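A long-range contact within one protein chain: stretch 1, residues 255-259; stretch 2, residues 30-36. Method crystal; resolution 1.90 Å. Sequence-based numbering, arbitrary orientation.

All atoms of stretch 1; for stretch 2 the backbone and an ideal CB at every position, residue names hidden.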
ATOM      1  N   MET A 255       3.527   1.935   4.561  1.00 22.84           N
ATOM      2  CA  MET A 255       2.655   3.036   4.148  1.00 26.72           C
ATOM      3  C   MET A 255       1.812   3.687   5.237  1.00 24.33           C
ATOM      4  O   MET A 255       1.056   4.620   4.952  1.00 26.14           O
ATOM      5  CB  MET A 255       1.727   2.565   3.014  1.00 28.39           C
ATOM      6  CG  MET A 255       2.379   2.570   1.635  1.00 31.55           C
ATOM      7  SD  MET A 255       2.531   4.241   0.958  1.00 33.85           S
ATOM      8  CE  MET A 255       0.962   4.421   0.098  1.00 25.22           C
ATOM      9  N   VAL A 256       1.929   3.214   6.474  1.00 22.42           N
ATOM     10  CA  VAL A 256       1.008   3.668   7.510  1.00 22.11           C
ATOM     11  C   VAL A 256       1.037   5.191   7.657  1.00 26.46           C
ATOM     12  O   VAL A 256      -0.017   5.823   7.733  1.00 25.11           O
ATOM     13  CB  VAL A 256       1.200   2.950   8.876  1.00 23.70           C
ATOM     14  CG1 VAL A 256       2.498   3.361   9.544  1.00 21.59           C
ATOM     15  CG2 VAL A 256       0.025   3.247   9.800  1.00 21.18           C
ATOM     16  N   ASP A 257       2.235   5.780   7.661  1.00 22.77           N
ATOM     17  CA  ASP A 257       2.359   7.230   7.844  1.00 26.57           C
ATOM     18  C   ASP A 257       1.643   8.048   6.759  1.00 26.97           C
ATOM     19  O   ASP A 257       1.133   9.137   7.035  1.00 32.19           O
ATOM     20  CB  ASP A 257       3.839   7.656   7.965  1.00 26.20           C
ATOM     21  CG  ASP A 257       4.573   7.670   6.626  1.00 27.39           C
ATOM     22  OD1 ASP A 257       4.286   6.808   5.767  1.00 30.31           O
ATOM     23  OD2 ASP A 257       5.446   8.549   6.432  1.00 21.75           O
ATOM     24  N   LYS A 258       1.610   7.531   5.529  1.00 25.37           N
ATOM     25  CA  LYS A 258       1.042   8.276   4.403  1.00 29.60           C
ATOM     26  C   LYS A 258      -0.474   8.073   4.263  1.00 29.92           C
ATOM     27  O   LYS A 258      -1.132   8.790   3.512  1.00 31.98           O
ATOM     28  CB  LYS A 258       1.721   7.881   3.081  1.00 33.01           C
ATOM     29  CG  LYS A 258       3.242   7.945   3.068  1.00 29.96           C
ATOM     30  CD  LYS A 258       3.775   7.873   1.635  1.00 31.43           C
ATOM     31  CE  LYS A 258       5.320   7.895   1.584  1.00 29.79           C
ATOM     32  NZ  LYS A 258       5.932   8.673   2.688  1.00 32.09           N
ATOM     33  N   CYS A 259      -1.023   7.100   4.982  1.00 29.99           N
ATOM     34  CA  CYS A 259      -2.413   6.700   4.773  1.00 27.94           C
ATOM     35  C   CYS A 259      -3.264   6.855   6.018  1.00 29.36           C
ATOM     36  O   CYS A 259      -4.316   6.230   6.124  1.00 27.31           O
ATOM     37  CB  CYS A 259      -2.488   5.231   4.339  1.00 27.38           C
ATOM     38  SG  CYS A 259      -1.677   4.825   2.769  1.00 27.44           S
ATOM     39  N   UNK A  30       5.588   8.907  14.473  1.00 24.41           N
ATOM     40  CA  UNK A  30       6.563   9.501  13.563  1.00 22.61           C
ATOM     41  C   UNK A  30       6.483   8.954  12.148  1.00 25.39           C
ATOM     42  O   UNK A  30       6.243   7.757  11.934  1.00 22.72           O
ATOM     43  CB  UNK A  30       7.976   9.282  14.108  1.00 22.61           C
ATOM     44  N   UNK A  31       6.723   9.837  11.185  1.00 22.95           N
ATOM     45  CA  UNK A  31       6.672   9.501   9.767  1.00 21.34           C
ATOM     46  C   UNK A  31       7.821   8.578   9.399  1.00 22.58           C
ATOM     47  O   UNK A  31       8.732   8.369  10.193  1.00 21.89           O
ATOM     48  CB  UNK A  31       6.712  10.767   8.910  1.00 21.34           C
ATOM     49  N   UNK A  32       7.789   8.053   8.177  1.00 20.15           N
ATOM     50  CA  UNK A  32       8.830   7.140   7.725  1.00 20.16           C
ATOM     51  C   UNK A  32      10.191   7.841   7.743  1.00 22.08           C
ATOM     52  O   UNK A  32      11.173   7.279   8.220  1.00 20.03           O
ATOM     53  CB  UNK A  32       8.513   6.617   6.323  1.00 20.16           C
ATOM     54  N   UNK A  33      10.227   9.070   7.230  1.00 21.84           N
ATOM     55  CA  UNK A  33      11.438   9.888   7.218  1.00 20.73           C
ATOM     56  C   UNK A  33      11.945  10.143   8.631  1.00 21.28           C
ATOM     57  O   UNK A  33      13.152  10.067   8.885  1.00 22.79           O
ATOM     58  CB  UNK A  33      11.176  11.218   6.508  1.00 20.73           C
ATOM     59  N   UNK A  34      11.031  10.449   9.550  1.00 21.83           N
ATOM     60  CA  UNK A  34      11.408  10.693  10.945  1.00 22.21           C
ATOM     61  C   UNK A  34      11.944   9.422  11.593  1.00 21.63           C
ATOM     62  O   UNK A  34      12.932   9.450  12.318  1.00 17.10           O
ATOM     63  CB  UNK A  34      10.212  11.223  11.739  1.00 22.21           C
ATOM     64  N   UNK A  35      11.288   8.296  11.338  1.00 19.18           N
ATOM     65  CA  UNK A  35      11.806   7.038  11.853  1.00 19.00           C
ATOM     66  C   UNK A  35      13.193   6.679  11.310  1.00 20.01           C
ATOM     67  O   UNK A  35      13.974   6.003  11.996  1.00 18.87           O
ATOM     68  CB  UNK A  35      10.823   5.913  11.524  1.00 19.00           C
ATOM     69  N   UNK A  36      13.508   7.130  10.097  1.00 19.79           N
ATOM     70  CA  UNK A  36      14.879   6.974   9.566  1.00 19.61           C
ATOM     71  C   UNK A  36      15.910   7.744  10.407  1.00 19.98           C
ATOM     72  O   UNK A  36      16.986   7.228  10.710  1.00 20.43           O
ATOM     73  CB  UNK A  36      14.938   7.455   8.115  1.00 19.61           C
TER

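At position 30 the backbone is extended (phi/psi -137/144°) and CA-to-CB points away from stretch 1, with nothing of that stretch within 5.5 Å of the ideal CB. Many side chains would do. The residue is Tyr30, whose ring plays no part in the contact.

Position 31 lies closest to stretch 1 in backbone register, its CA 5.2 Å from the CA of Asp257. Its psi of 171° gives way to helical angles at 32, which makes it the N-cap, a place favouring serine, threonine, aspartate or asparagine. The CB points sideways, and its ideal site is 3.6 Å from Asp257 OD2, so a small polar residue fits best and a further carboxylate would be less welcome. It is Ser31; its CB packs against Asp257 OD2 at 3.6 Å, while Ser31 OG lies 3.0 Å from the backbone N of position 34.

Position 32 opens the helix, where backbone amides lack acceptors from a preceding turn. Asp257 supplies one: the backbone N of position 32 donates to Asp257 OD2 at 3.0 Å, nearly linear at 173°. This bond leaves the side chain free, but CB points toward stretch 1 and its ideal site is 3.6 Å from the same Asp257 OD2. A small residue such as alanine or serine suits this close approach. Ala32 is found, its methyl resting beside the carboxylate.

Position 33 has a sideways CB with nothing of stretch 1 within 5.5 Å, so only a longer side chain could reach back. Lys258 NZ invites an acid, although Asp257 would disfavour one; glutamate or glutamine could reach, and a short polar residue would simply leave the contact unused. Glu33 bends back (chi2 83°), and its OE2 forms a long salt bridge with Lys258 NZ at 3.9 Å. The cost is like charge: Glu33 OE1 stands 3.8 Å from Asp257 OD2, with Lys258 NZ also 3.8 Å from that OD2 in another long salt bridge.

Position 34 is helical and out of reach, and tolerates most helix-compatible residues; it is Ser34.

At position 35 CB again points toward stretch 1, but across a gap that a short side chain would leave unfilled. A long one could approach Val256 CG1 and the acidic Asp257, so arginine would serve best, with lysine the next candidate. Arg35 places NH1 4.5 Å from Val256 CG1. Arg35 NH2 donates to a water oxygen at 2.9 Å, and that water donates a weak hydrogen bond to Asp257 OD1, 3.3 Å from its oxygen.

Position 36, also helical, is out of reach; Glu36 occupies it.

Stretch 2 (30-36) YSAESRE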
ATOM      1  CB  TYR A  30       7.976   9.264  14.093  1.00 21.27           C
ATOM      2  CG  TYR A  30       8.215   9.843  15.462  1.00 24.38           C
ATOM      3  CD1 TYR A  30       8.372  11.213  15.636  1.00 23.85           C
ATOM      4  CD2 TYR A  30       8.277   9.027  16.586  1.00 21.85           C
ATOM      5  CE1 TYR A  30       8.581  11.749  16.884  1.00 21.42           C
ATOM      6  CE2 TYR A  30       8.486   9.558  17.838  1.00 22.37           C
ATOM      7  CZ  TYR A  30       8.644  10.923  17.976  1.00 18.57           C
ATOM      8  OH  TYR A  30       8.859  11.469  19.215  1.00 22.90           O
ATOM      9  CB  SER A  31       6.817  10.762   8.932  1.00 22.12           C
ATOM     10  OG  SER A  31       8.152  11.222   9.039  1.00 23.77           O
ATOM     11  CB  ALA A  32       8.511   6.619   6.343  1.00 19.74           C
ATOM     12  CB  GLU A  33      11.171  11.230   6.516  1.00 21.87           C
ATOM     13  CG  GLU A  33      10.881  11.116   5.013  1.00 25.94           C
ATOM     14  CD  GLU A  33       9.425  10.763   4.672  1.00 32.25           C
ATOM     15  OE1 GLU A  33       8.598  10.514   5.582  1.00 26.54           O
ATOM     16  OE2 GLU A  33       9.108  10.742   3.463  1.00 40.68           O
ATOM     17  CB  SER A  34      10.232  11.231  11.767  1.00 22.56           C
ATOM     18  OG  SER A  34       9.862  12.551  11.391  1.00 25.28           O
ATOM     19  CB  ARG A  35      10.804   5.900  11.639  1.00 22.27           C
ATOM     20  CG  ARG A  35       9.557   6.073  12.484  1.00 16.07           C
ATOM     21  CD  ARG A  35       8.649   4.857  12.358  1.00 18.65           C
ATOM     22  NE  ARG A  35       8.605   4.384  10.980  1.00 26.85           N
ATOM     23  CZ  ARG A  35       7.564   4.539  10.180  1.00 21.07           C
ATOM     24  NH1 ARG A  35       6.476   5.145  10.630  1.00 22.00           N
ATOM     25  NH2 ARG A  35       7.607   4.082   8.945  1.00 23.61           N
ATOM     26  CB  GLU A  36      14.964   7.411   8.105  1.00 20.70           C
ATOM     27  CG  GLU A  36      14.074   6.610   7.147  1.00 22.53           C
ATOM     28  CD  GLU A  36      14.276   7.015   5.692  1.00 27.23           C
ATOM     29  OE1 GLU A  36      14.478   8.224   5.427  1.00 30.91           O
ATOM     30  OE2 GLU A  36      14.259   6.121   4.820  1.00 28.47           O
TER
HETATM   31  O   HOH W   1       5.370   4.039   7.116  1.00 25.85           O
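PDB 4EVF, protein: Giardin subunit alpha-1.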